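Local coordinates for protein MucR Phosphodiesterase (Pseudomonas aeruginosa, PDB 5M1T) that belongs to the EAL-domain family of phosphodiesterases and holds two magnesium ions and the ligand C2E in its pocket, at residues K239-G244 with C259-G264; I225-V230 with T255-N260; I183-F188 with S204-D209; G59-V64 with A117-A122. All blocks are in the same frame, centred on the assembly; numbering follows the deposited sequence.

Interactions 1, 3 and 4 pair neighbouring parallel strands of one sheet, while interaction 2 packs two helices outside it. Interactions 1 and 3 lie side by side, centres 9 Å apart, because strands 205-208 and 239-243 are themselves neighbours: V241 N approaches L206 O at 2.9 Å. Both end at the pocket, where E243 of interaction 1 and D186 and D187 of interaction 3 share a magnesium ion that also binds C2E. Interaction 2 backs onto both, with I229 CG2 3.4 Å from I208 CG1 and I240 CD1 3.7 Å from I229 O. Interaction 4 touches interaction 1 through I62 and S261, and its centre lies about 16 Å from that of interaction 3.

Interaction 1: residues K239-G244 with C259-G264. With MG (magnesium ion), chain E; C2E (9,9'-[(2R,3R,3aS,5S,7aR,9R,10R,10aS,12S,14aR)-3,5,10,12-tetrahydroxy-5,12-dioxidooctahydro-2H,7H-difuro[3,2-d:3',2'-j][1,3,7,9,2,8]tetraoxadiphosphacyclododecine-2,9-diyl]bis(2-amino-1,9-dihydro-6H-purin-6-one)), chain C.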
# COMPACT_ATOMS: atom_id res chain seq x y z
N LYS A 239 15.79 17.35 -9.42
CA LYS A 239 16.19 17.17 -10.80
C LYS A 239 14.94 16.99 -11.66
O LYS A 239 13.97 16.34 -11.23
CB LYS A 239 17.09 15.93 -10.95
CG LYS A 239 18.41 15.97 -10.21
CD LYS A 239 19.24 17.15 -10.68
CE LYS A 239 20.73 17.00 -10.37
NZ LYS A 239 21.38 18.36 -10.48
N ILE A 240 14.98 17.53 -12.87
CA ILE A 240 13.90 17.35 -13.83
C ILE A 240 14.30 16.45 -15.03
O ILE A 240 15.33 16.67 -15.67
CB ILE A 240 13.43 18.71 -14.37
CG1 ILE A 240 12.93 19.57 -13.22
CG2 ILE A 240 12.32 18.55 -15.39
CD1 ILE A 240 11.81 18.93 -12.44
N VAL A 241 13.49 15.43 -15.30
CA VAL A 241 13.70 14.58 -16.45
C VAL A 241 12.60 14.87 -17.45
O VAL A 241 11.38 14.79 -17.11
CB VAL A 241 13.64 13.09 -16.07
CG1 VAL A 241 13.96 12.21 -17.27
CG2 VAL A 241 14.59 12.75 -14.94
N ALA A 242 12.98 15.16 -18.69
CA ALA A 242 11.98 15.26 -19.75
C ALA A 242 11.90 13.91 -20.42
O ALA A 242 12.91 13.35 -20.82
CB ALA A 242 12.33 16.32 -20.76
N GLU A 243 10.69 13.42 -20.58
CA GLU A 243 10.44 12.08 -21.11
C GLU A 243 9.67 12.18 -22.43
O GLU A 243 8.87 13.08 -22.61
CB GLU A 243 9.71 11.26 -20.02
CG GLU A 243 8.90 10.09 -20.48
CD GLU A 243 8.04 9.53 -19.34
OE1 GLU A 243 6.77 9.69 -19.39
OE2 GLU A 243 8.66 8.98 -18.40
N GLY A 244 9.94 11.30 -23.38
CA GLY A 244 9.26 11.32 -24.67
C GLY A 244 9.93 12.20 -25.72
O GLY A 244 9.28 12.64 -26.66
N CYS A 259 16.28 21.55 -18.42
CA CYS A 259 16.04 20.19 -17.95
C CYS A 259 17.39 19.55 -17.62
O CYS A 259 18.36 19.78 -18.33
CB CYS A 259 15.30 19.34 -18.99
SG CYS A 259 13.59 19.84 -19.27
N ASN A 260 17.45 18.74 -16.58
CA ASN A 260 18.70 18.13 -16.18
C ASN A 260 18.98 16.97 -17.11
O ASN A 260 20.08 16.87 -17.67
CB ASN A 260 18.65 17.70 -14.70
CG ASN A 260 18.34 18.89 -13.78
OD1 ASN A 260 17.18 19.14 -13.38
ND2 ASN A 260 19.38 19.67 -13.49
N SER A 261 17.97 16.14 -17.35
CA SER A 261 18.14 14.95 -18.14
C SER A 261 16.94 14.67 -19.04
O SER A 261 15.82 15.17 -18.82
CB SER A 261 18.44 13.75 -17.24
OG SER A 261 17.45 13.58 -16.24
N LEU A 262 17.22 13.92 -20.11
CA LEU A 262 16.24 13.64 -21.14
C LEU A 262 16.13 12.14 -21.34
O LEU A 262 17.11 11.40 -21.18
CB LEU A 262 16.63 14.28 -22.47
CG LEU A 262 17.03 15.76 -22.51
CD1 LEU A 262 17.35 16.15 -23.95
CD2 LEU A 262 15.94 16.67 -22.00
N GLN A 263 14.93 11.72 -21.73
CA GLN A 263 14.66 10.33 -22.07
C GLN A 263 13.72 10.33 -23.28
O GLN A 263 12.78 11.14 -23.37
CB GLN A 263 14.00 9.69 -20.89
CG GLN A 263 13.88 8.23 -20.95
CD GLN A 263 13.31 7.66 -19.67
OE1 GLN A 263 13.51 8.22 -18.57
NE2 GLN A 263 12.62 6.53 -19.80
N GLY A 264 14.03 9.50 -24.26
CA GLY A 264 13.17 9.45 -25.43
C GLY A 264 13.79 8.71 -26.58
O GLY A 264 15.00 8.43 -26.57
MG MG E . 6.53 8.67 -17.12
P1 C2E C . 6.23 5.24 -17.99
O2P C2E C . 6.73 5.00 -16.59
O1P C2E C . 5.82 6.67 -18.29
O5' C2E C . 7.39 4.78 -18.98
C5' C2E C . 7.72 5.55 -20.12
C4' C2E C . 6.95 5.09 -21.33
O4' C2E C . 7.18 6.04 -22.40
C3' C2E C . 7.42 3.75 -21.85
O3' C2E C . 6.31 3.07 -22.44
C2' C2E C . 8.41 4.10 -22.94
O2' C2E C . 8.55 3.07 -23.93
C1' C2E C . 7.73 5.33 -23.51
N9 C2E C . 8.63 6.23 -24.24
C8 C2E C . 9.87 6.59 -23.88
N7 C2E C . 10.39 7.44 -24.80
C5 C2E C . 9.45 7.63 -25.74
C6 C2E C . 9.35 8.42 -26.98
O6 C2E C . 10.31 9.13 -27.35
N1 C2E C . 8.20 8.33 -27.67
C2 C2E C . 7.17 7.56 -27.26
N2 C2E C . 6.03 7.51 -28.00
N3 C2E C . 7.19 6.83 -26.14
C4 C2E C . 8.30 6.83 -25.36
P11 C2E C . 6.02 1.52 -22.10
O21 C2E C . 7.35 0.78 -22.09
O11 C2E C . 5.12 0.96 -23.15
O5A C2E C . 5.37 1.48 -20.64
C5A C2E C . 4.14 2.16 -20.42
C4A C2E C . 3.87 2.26 -18.93
O4A C2E C . 3.83 0.97 -18.34
C3A C2E C . 4.98 2.96 -18.18
O3A C2E C . 4.91 4.37 -18.28
C2A C2E C . 4.79 2.46 -16.77
O2A C2E C . 3.74 3.16 -16.11
C1A C2E C . 4.32 1.04 -16.99
N91 C2E C . 5.44 0.09 -16.77
C81 C2E C . 6.41 -0.31 -17.63
N71 C2E C . 7.23 -1.22 -17.05
C51 C2E C . 6.77 -1.41 -15.80
C61 C2E C . 7.16 -2.22 -14.63
O61 C2E C . 8.16 -2.97 -14.69
N11 C2E C . 6.42 -2.12 -13.52
C21 C2E C . 5.35 -1.30 -13.45
N21 C2E C . 4.64 -1.24 -12.31
N31 C2E C . 4.93 -0.52 -14.47
C41 C2E C . 5.61 -0.54 -15.63
O HOH W 1 4.83 9.19 -18.45
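The side chains of K239 and N260 cross at about a right angle, the lysine CD lying 3.7 Å from the amide carbon CG of N260. The amide oxygen takes the place of a backbone acceptor: OD1 receives the N-H of I240 at 2.8 Å in an almost straight bond (173°). From S261 onward the backbones take over as parallel strands, with A242 N giving to S261 O and Q263 N to A242 O.

V241 and S261 stand on one face, where the valine CG2 presses against the serine OG at 3.2 Å. On the other face the methyl of A242 touches both L262 CD2 (3.8 Å) and C259 SG (4.0 Å), and L254 of helix 248-257, the link in this beta-alpha-beta unit, packs on it as well.

At the pocket end, E243 reaches out extended, CG anti to the backbone N (chi1 157°), and grips the magnesium ion with OE1 and OE2, each at 2.5 Å. Q263 lies on the same face but turns its amide to E65, Q51 and K207. Chelation by both oxygens fixes the rotation of the E243 carboxylate and sets it beside C2E O1P (2.4 Å from the ion), with D186 and D187 as further ligands of the same magnesium.

Interaction 2: residues I225-V230 with T255-N260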
# COMPACT_ATOMS: atom_id res chain seq x y z
N ILE A 225 3.34 24.92 -19.38
CA ILE A 225 3.21 23.89 -18.36
C ILE A 225 4.57 23.24 -18.14
O ILE A 225 5.01 23.06 -16.99
CB ILE A 225 2.18 22.82 -18.74
CG1 ILE A 225 0.79 23.44 -18.85
CG2 ILE A 225 2.20 21.64 -17.76
CD1 ILE A 225 -0.24 22.52 -19.49
N VAL A 226 5.25 22.91 -19.24
CA VAL A 226 6.58 22.31 -19.13
C VAL A 226 7.54 23.27 -18.42
O VAL A 226 8.35 22.86 -17.58
CB VAL A 226 7.12 21.90 -20.51
CG1 VAL A 226 8.61 21.54 -20.47
CG2 VAL A 226 6.32 20.71 -21.01
N SER A 227 7.46 24.55 -18.75
CA SER A 227 8.33 25.51 -18.12
C SER A 227 8.06 25.60 -16.64
O SER A 227 8.99 25.72 -15.86
CB SER A 227 8.12 26.89 -18.77
OG SER A 227 8.49 26.80 -20.15
N ALA A 228 6.79 25.54 -16.26
CA ALA A 228 6.42 25.58 -14.85
C ALA A 228 7.00 24.36 -14.10
O ALA A 228 7.49 24.51 -12.98
CB ALA A 228 4.92 25.63 -14.72
N ILE A 229 6.94 23.17 -14.71
CA ILE A 229 7.47 21.96 -14.05
C ILE A 229 8.99 22.11 -13.80
O ILE A 229 9.49 21.84 -12.70
CB ILE A 229 7.17 20.69 -14.89
CG1 ILE A 229 5.66 20.42 -14.87
CG2 ILE A 229 7.90 19.47 -14.31
CD1 ILE A 229 5.15 19.39 -15.85
N VAL A 230 9.71 22.59 -14.82
CA VAL A 230 11.13 22.85 -14.69
C VAL A 230 11.37 23.83 -13.55
O VAL A 230 12.25 23.66 -12.75
CB VAL A 230 11.70 23.38 -16.01
CG1 VAL A 230 13.13 23.89 -15.85
CG2 VAL A 230 11.68 22.30 -17.07
N THR A 255 16.47 21.54 -23.49
CA THR A 255 17.80 21.84 -22.98
C THR A 255 17.89 23.31 -22.56
O THR A 255 18.36 23.64 -21.45
CB THR A 255 18.88 21.42 -24.00
OG1 THR A 255 18.86 19.98 -24.11
CG2 THR A 255 20.29 21.88 -23.56
N ARG A 256 17.41 24.20 -23.43
CA ARG A 256 17.44 25.62 -23.16
C ARG A 256 16.63 25.98 -21.92
O ARG A 256 17.00 26.91 -21.20
CB ARG A 256 16.96 26.43 -24.37
CG ARG A 256 17.02 27.93 -24.14
CD ARG A 256 16.90 28.75 -25.41
NE ARG A 256 16.05 28.16 -26.44
CZ ARG A 256 14.73 28.33 -26.57
NH1 ARG A 256 14.03 29.05 -25.70
NH2 ARG A 256 14.10 27.73 -27.57
N LEU A 257 15.55 25.25 -21.67
CA LEU A 257 14.75 25.46 -20.46
C LEU A 257 15.52 25.12 -19.20
O LEU A 257 15.25 25.64 -18.14
CB LEU A 257 13.50 24.59 -20.47
CG LEU A 257 12.29 25.00 -21.30
CD1 LEU A 257 11.09 24.23 -20.75
CD2 LEU A 257 12.06 26.50 -21.25
N GLY A 258 16.44 24.18 -19.32
CA GLY A 258 17.25 23.80 -18.20
C GLY A 258 16.86 22.45 -17.63
O GLY A 258 17.12 22.22 -16.47
N CYS A 259 16.28 21.55 -18.42
CA CYS A 259 16.04 20.19 -17.95
C CYS A 259 17.39 19.55 -17.62
O CYS A 259 18.36 19.78 -18.33
CB CYS A 259 15.30 19.34 -18.99
SG CYS A 259 13.59 19.84 -19.27
N ASN A 260 17.45 18.74 -16.58
CA ASN A 260 18.70 18.13 -16.18
C ASN A 260 18.98 16.97 -17.11
O ASN A 260 20.08 16.87 -17.67
CB ASN A 260 18.65 17.70 -14.70
CG ASN A 260 18.34 18.89 -13.78
OD1 ASN A 260 17.18 19.14 -13.38
ND2 ASN A 260 19.38 19.67 -13.49
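With CG beside its backbone N (chi1 -79°) and CD1 set anti to CA (chi2 -162°), L257 sends both methyls toward helix 220-236. V226 and V230 each carry CG1 anti to the backbone N, V230 at chi1 170°, which turns CG2 of V230 toward L257 and C259 while its CG1 faces the leucine backbone.

L257 CD1 meets three residues of that helix. It lies 3.7 Å from V226 CG1, the two side chains crossing at about a right angle, and it also rests against S227 OG. The third partner of L257 CD1 is V230 CG2, at 4.2 Å. L257 CD2 touches S227 OG as well, at 3.7 Å. This hydroxyl is hydrogen-bonded to A223 O one turn back in its own helix, so the leucine methyls pack against a polar atom that already has a partner.

The contact brings two helices of the EAL domain together on the outer side of the sheet, where helix 248-257 ends in a Schellman motif. G258, with positive phi (106°), carries the chain out of the last turn.

V230 packs against this helix end with both methyls. Its CG1 lies 3.6 Å from the carbonyl oxygen of L257, and CG2 reaches past the turn to C259 SG at 3.8 Å. Further inward, V226 also packs on I208 of strand 205-208, and the I229 side chain touches the same isoleucine.

Interaction 3: residues I183-F188 with S204-D209; sequences ISIDDF and SELKID. With MG (magnesium ion), chain E; MG (magnesium ion), chain D; C2E (9,9'-[(2R,3R,3aS,5S,7aR,9R,10R,10aS,12S,14aR)-3,5,10,12-tetrahydroxy-5,12-dioxidooctahydro-2H,7H-difuro[3,2-d:3',2'-j][1,3,7,9,2,8]tetraoxadiphosphacyclododecine-2,9-diyl]bis(2-amino-1,9-dihydro-6H-purin-6-one)), chain C.
S184 and E205 make a short side-chain bond: S184 OG, turned anti to the backbone N (chi1 178°), gives its proton to E205 OE2 at 2.6 Å on the anti lone pair, while K53 pairs with OE1. Strands 182-188 and 205-208 are parallel neighbours in a beta-alpha-beta unit of the EAL domain. Backbone bonds join them, among them I185 N to E205 O and K207 N to I185 O, until a beta bulge shifts the register by one before F188 N reaches K207 O.

The acidic pair sits at this bulge. D186 bridges both magnesium ions, OD1 binding one and OD2 the other, each at 2.2 Å; E65, N124 and E156 complete the protein side of the second site. D187 OD1 joins the first ion at 2.4 Å, alongside E243 and C2E O1P. K207 lays its CG 3.2 Å from S184 OG and carries NZ on to salt bridges with E156 and E65, which would hold these ligands of the second magnesium in position.

On the face away from S184 and E205, I185 and L206 lie side by side. L206 CD1 makes a CH-pi contact over the F188 ring, 4.0 Å from its centroid and 7° off the normal.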
# COMPACT_ATOMS: atom_id res chain seq x y z
N ILE A 183 14.12 8.44 -5.10
CA ILE A 183 12.67 8.49 -5.33
C ILE A 183 12.32 9.49 -6.44
O ILE A 183 12.64 10.66 -6.34
CB ILE A 183 11.90 8.91 -4.06
CG1 ILE A 183 12.22 7.99 -2.89
CG2 ILE A 183 10.40 9.00 -4.35
CD1 ILE A 183 11.73 6.58 -3.11
N SER A 184 11.65 9.00 -7.48
CA SER A 184 11.22 9.82 -8.60
C SER A 184 9.69 9.90 -8.67
O SER A 184 8.99 8.88 -8.47
CB SER A 184 11.79 9.23 -9.90
OG SER A 184 11.37 9.97 -11.03
N ILE A 185 9.16 11.10 -8.90
CA ILE A 185 7.72 11.27 -9.14
C ILE A 185 7.45 11.28 -10.65
O ILE A 185 7.81 12.22 -11.35
CB ILE A 185 7.18 12.56 -8.53
CG1 ILE A 185 7.55 12.69 -7.07
CG2 ILE A 185 5.66 12.64 -8.68
CD1 ILE A 185 7.06 11.60 -6.15
N ASP A 186 6.81 10.23 -11.12
CA ASP A 186 6.66 9.96 -12.53
C ASP A 186 5.38 10.63 -13.12
O ASP A 186 4.49 11.07 -12.38
CB ASP A 186 6.53 8.42 -12.68
CG ASP A 186 6.88 7.92 -14.06
OD1 ASP A 186 7.19 8.74 -14.99
OD2 ASP A 186 6.83 6.67 -14.19
N ASP A 187 5.27 10.65 -14.44
CA ASP A 187 4.08 11.20 -15.12
C ASP A 187 3.63 12.55 -14.56
O ASP A 187 2.43 12.83 -14.42
CB ASP A 187 2.91 10.21 -15.07
CG ASP A 187 3.22 8.89 -15.79
OD1 ASP A 187 4.26 8.75 -16.50
OD2 ASP A 187 2.38 7.97 -15.62
N PHE A 188 4.60 13.40 -14.23
CA PHE A 188 4.28 14.63 -13.55
C PHE A 188 3.56 15.59 -14.50
O PHE A 188 3.87 15.69 -15.69
CB PHE A 188 5.52 15.26 -12.92
CG PHE A 188 5.21 16.29 -11.90
CD1 PHE A 188 4.95 15.92 -10.59
CD2 PHE A 188 5.11 17.64 -12.25
CE1 PHE A 188 4.62 16.86 -9.63
CE2 PHE A 188 4.80 18.59 -11.29
CZ PHE A 188 4.55 18.19 -9.98
N SER A 204 13.66 13.03 -5.34
CA SER A 204 14.91 13.54 -5.86
C SER A 204 14.71 14.07 -7.24
O SER A 204 15.49 14.87 -7.68
CB SER A 204 15.92 12.40 -5.94
OG SER A 204 16.54 12.26 -4.69
N GLU A 205 13.69 13.59 -7.93
CA GLU A 205 13.42 14.03 -9.31
C GLU A 205 11.93 14.01 -9.67
O GLU A 205 11.16 13.22 -9.13
CB GLU A 205 14.24 13.21 -10.31
CG GLU A 205 13.81 11.79 -10.44
CD GLU A 205 14.49 10.99 -11.57
OE1 GLU A 205 15.73 11.16 -11.84
OE2 GLU A 205 13.76 10.14 -12.16
N LEU A 206 11.55 14.93 -10.55
CA LEU A 206 10.28 14.85 -11.23
C LEU A 206 10.52 14.48 -12.67
O LEU A 206 11.48 14.95 -13.29
CB LEU A 206 9.53 16.16 -11.16
CG LEU A 206 9.42 16.88 -9.82
CD1 LEU A 206 8.69 18.17 -10.09
CD2 LEU A 206 8.67 16.05 -8.78
N LYS A 207 9.60 13.65 -13.21
CA LYS A 207 9.63 13.27 -14.63
C LYS A 207 8.42 13.86 -15.36
O LYS A 207 7.29 13.41 -15.17
CB LYS A 207 9.64 11.76 -14.81
CG LYS A 207 10.67 11.06 -13.96
CD LYS A 207 10.88 9.62 -14.37
CE LYS A 207 11.92 9.47 -15.47
NZ LYS A 207 11.85 8.08 -16.07
N ILE A 208 8.69 14.82 -16.23
CA ILE A 208 7.61 15.44 -16.98
C ILE A 208 6.93 14.41 -17.88
O ILE A 208 7.63 13.69 -18.63
CB ILE A 208 8.10 16.59 -17.87
CG1 ILE A 208 8.83 17.65 -17.05
CG2 ILE A 208 6.90 17.18 -18.57
CD1 ILE A 208 9.71 18.54 -17.88
N ASP A 209 5.59 14.35 -17.85
CA ASP A 209 4.91 13.31 -18.62
C ASP A 209 5.12 13.54 -20.10
O ASP A 209 5.06 14.69 -20.57
CB ASP A 209 3.43 13.27 -18.35
CG ASP A 209 2.75 12.11 -19.08
OD1 ASP A 209 3.05 10.95 -18.76
OD2 ASP A 209 1.96 12.36 -20.01
MG MG E . 6.53 8.67 -17.12
MG MG D . 8.30 5.55 -15.32
P1 C2E C . 6.23 5.24 -17.99
O2P C2E C . 6.73 5.00 -16.59
O1P C2E C . 5.82 6.67 -18.29
O5' C2E C . 7.39 4.78 -18.98
C5' C2E C . 7.72 5.55 -20.12
C4' C2E C . 6.95 5.09 -21.33
O4' C2E C . 7.18 6.04 -22.40
C3' C2E C . 7.42 3.75 -21.85
O3' C2E C . 6.31 3.07 -22.44
C2' C2E C . 8.41 4.10 -22.94
O2' C2E C . 8.55 3.07 -23.93
C1' C2E C . 7.73 5.33 -23.51
N9 C2E C . 8.63 6.23 -24.24
C8 C2E C . 9.87 6.59 -23.88
N7 C2E C . 10.39 7.44 -24.80
C5 C2E C . 9.45 7.63 -25.74
C6 C2E C . 9.35 8.42 -26.98
O6 C2E C . 10.31 9.13 -27.35
N1 C2E C . 8.20 8.33 -27.67
C2 C2E C . 7.17 7.56 -27.26
N2 C2E C . 6.03 7.51 -28.00
N3 C2E C . 7.19 6.83 -26.14
C4 C2E C . 8.30 6.83 -25.36
P11 C2E C . 6.02 1.52 -22.10
O21 C2E C . 7.35 0.78 -22.09
O11 C2E C . 5.12 0.96 -23.15
O5A C2E C . 5.37 1.48 -20.64
C5A C2E C . 4.14 2.16 -20.42
C4A C2E C . 3.87 2.26 -18.93
O4A C2E C . 3.83 0.97 -18.34
C3A C2E C . 4.98 2.96 -18.18
O3A C2E C . 4.91 4.37 -18.28
C2A C2E C . 4.79 2.46 -16.77
O2A C2E C . 3.74 3.16 -16.11
C1A C2E C . 4.32 1.04 -16.99
N91 C2E C . 5.44 0.09 -16.77
C81 C2E C . 6.41 -0.31 -17.63
N71 C2E C . 7.23 -1.22 -17.05
C51 C2E C . 6.77 -1.41 -15.80
C61 C2E C . 7.16 -2.22 -14.63
O61 C2E C . 8.16 -2.97 -14.69
N11 C2E C . 6.42 -2.12 -13.52
C21 C2E C . 5.35 -1.30 -13.45
N21 C2E C . 4.64 -1.24 -12.31
N31 C2E C . 4.93 -0.52 -14.47
C41 C2E C . 5.61 -0.54 -15.63
O HOH W 2 15.07 10.32 -3.24
O HOH W 3 8.96 6.84 -16.92
O HOH W 1 4.83 9.19 -18.45

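Interaction 4: residues G59-V64 with A117-A122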
# COMPACT_ATOMS: atom_id res chain seq x y z
N GLY A 59 24.37 14.43 -23.07
CA GLY A 59 25.60 14.41 -22.24
C GLY A 59 25.70 12.99 -21.83
O GLY A 59 24.98 12.18 -22.40
N PRO A 60 26.52 12.67 -20.83
CA PRO A 60 26.60 11.25 -20.51
C PRO A 60 25.25 10.65 -20.07
O PRO A 60 24.41 11.31 -19.44
CB PRO A 60 27.60 11.18 -19.36
CG PRO A 60 27.43 12.49 -18.66
CD PRO A 60 27.02 13.50 -19.72
N MET A 61 25.07 9.39 -20.45
CA MET A 61 24.06 8.52 -19.92
C MET A 61 24.28 8.45 -18.42
O MET A 61 25.39 8.18 -17.98
CB MET A 61 24.25 7.17 -20.59
CG MET A 61 23.35 6.07 -20.10
SD MET A 61 23.27 4.72 -21.29
CE MET A 61 21.96 3.83 -20.51
N ILE A 62 23.24 8.75 -17.64
CA ILE A 62 23.29 8.67 -16.17
C ILE A 62 22.50 7.49 -15.58
O ILE A 62 22.38 7.37 -14.37
CB ILE A 62 22.74 9.95 -15.51
CG1 ILE A 62 21.30 10.22 -15.98
CG2 ILE A 62 23.65 11.13 -15.82
CD1 ILE A 62 20.59 11.31 -15.21
N GLY A 63 21.95 6.64 -16.45
CA GLY A 63 21.20 5.47 -16.01
C GLY A 63 20.19 4.98 -17.03
O GLY A 63 20.21 5.40 -18.19
N VAL A 64 19.30 4.10 -16.58
CA VAL A 64 18.22 3.64 -17.41
C VAL A 64 16.91 3.53 -16.64
O VAL A 64 16.91 3.44 -15.42
CB VAL A 64 18.52 2.25 -18.04
CG1 VAL A 64 19.73 2.34 -18.95
CG2 VAL A 64 18.74 1.18 -16.98
N ALA A 117 30.02 3.05 -13.32
CA ALA A 117 29.89 3.60 -11.96
C ALA A 117 28.87 4.71 -11.78
O ALA A 117 28.43 4.97 -10.64
CB ALA A 117 31.25 4.13 -11.52
N ASP A 118 28.53 5.41 -12.85
CA ASP A 118 27.63 6.54 -12.70
C ASP A 118 26.26 6.26 -13.31
O ASP A 118 25.58 7.17 -13.77
CB ASP A 118 28.27 7.81 -13.30
CG ASP A 118 29.60 8.20 -12.60
OD1 ASP A 118 29.95 7.61 -11.54
OD2 ASP A 118 30.31 9.10 -13.11
N TRP A 119 25.89 4.98 -13.37
CA TRP A 119 24.53 4.60 -13.77
C TRP A 119 23.68 4.20 -12.59
O TRP A 119 24.14 3.57 -11.67
CB TRP A 119 24.52 3.44 -14.74
CG TRP A 119 25.09 3.72 -16.08
CD1 TRP A 119 25.66 4.87 -16.49
CD2 TRP A 119 25.21 2.80 -17.18
NE1 TRP A 119 26.11 4.75 -17.77
CE2 TRP A 119 25.84 3.49 -18.22
CE3 TRP A 119 24.87 1.45 -17.35
CZ2 TRP A 119 26.13 2.90 -19.43
CZ3 TRP A 119 25.14 0.85 -18.57
CH2 TRP A 119 25.78 1.58 -19.60
N ASN A 120 22.42 4.60 -12.64
CA ASN A 120 21.38 4.12 -11.77
C ASN A 120 20.30 3.39 -12.55
O ASN A 120 20.21 3.51 -13.77
CB ASN A 120 20.79 5.30 -11.02
CG ASN A 120 21.79 5.96 -10.11
OD1 ASN A 120 22.68 5.28 -9.52
ND2 ASN A 120 21.69 7.29 -9.99
N ILE A 121 19.45 2.64 -11.85
CA ILE A 121 18.35 2.01 -12.53
C ILE A 121 17.03 2.39 -11.88
O ILE A 121 16.88 2.34 -10.66
CB ILE A 121 18.47 0.48 -12.64
CG1 ILE A 121 17.32 -0.08 -13.51
CG2 ILE A 121 18.41 -0.20 -11.28
CD1 ILE A 121 17.72 -1.34 -14.25
N ALA A 122 16.08 2.76 -12.72
CA ALA A 122 14.77 3.19 -12.25
C ALA A 122 13.70 2.12 -12.52
O ALA A 122 13.58 1.61 -13.62
CB ALA A 122 14.39 4.48 -12.96
O HOH W 4 27.82 6.48 -19.05
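M61 lies across the indole of W119, and its chain can be followed outward atom by atom. CB starts 4.2 Å from W119 NE1. CG, anti to the backbone N (chi1 175°), comes down over one face of the ring system, 3.6 Å above the plane and displaced toward the rim, close to NE1 and CE2. SD continues along the six-membered ring, 3.9 Å from CZ2 and 33° off the ring normal as seen from the centroid, an oblique Met-aromatic contact. CE ends over the same ring. An extended chain beyond CG is what lets the methionine run over the indole in this way.

At the edge of the indole, in its plane, a water accepts from NE1 at 2.7 Å and donates to M61 O, tying the ring system to the backbone of the opposing segment. H116 stacks on W119, and W111 of helix 93-113 meets it edge-to-face.

Here strands 61-72 and 120-124 come together as parallel neighbours in the barrel sheet of the EAL domain, a modified TIM barrel. N120 N bonds to I62 O, V64 N to N120 O, and A122 N to V64 O at 2.9 Å. G63 lies close against the other strand, its CA only 3.1 Å from N120 O. Past it, V64 CG2 packs on I121 CD1 at 3.9 Å, and Y50 of strand 46-55 touches both side chains.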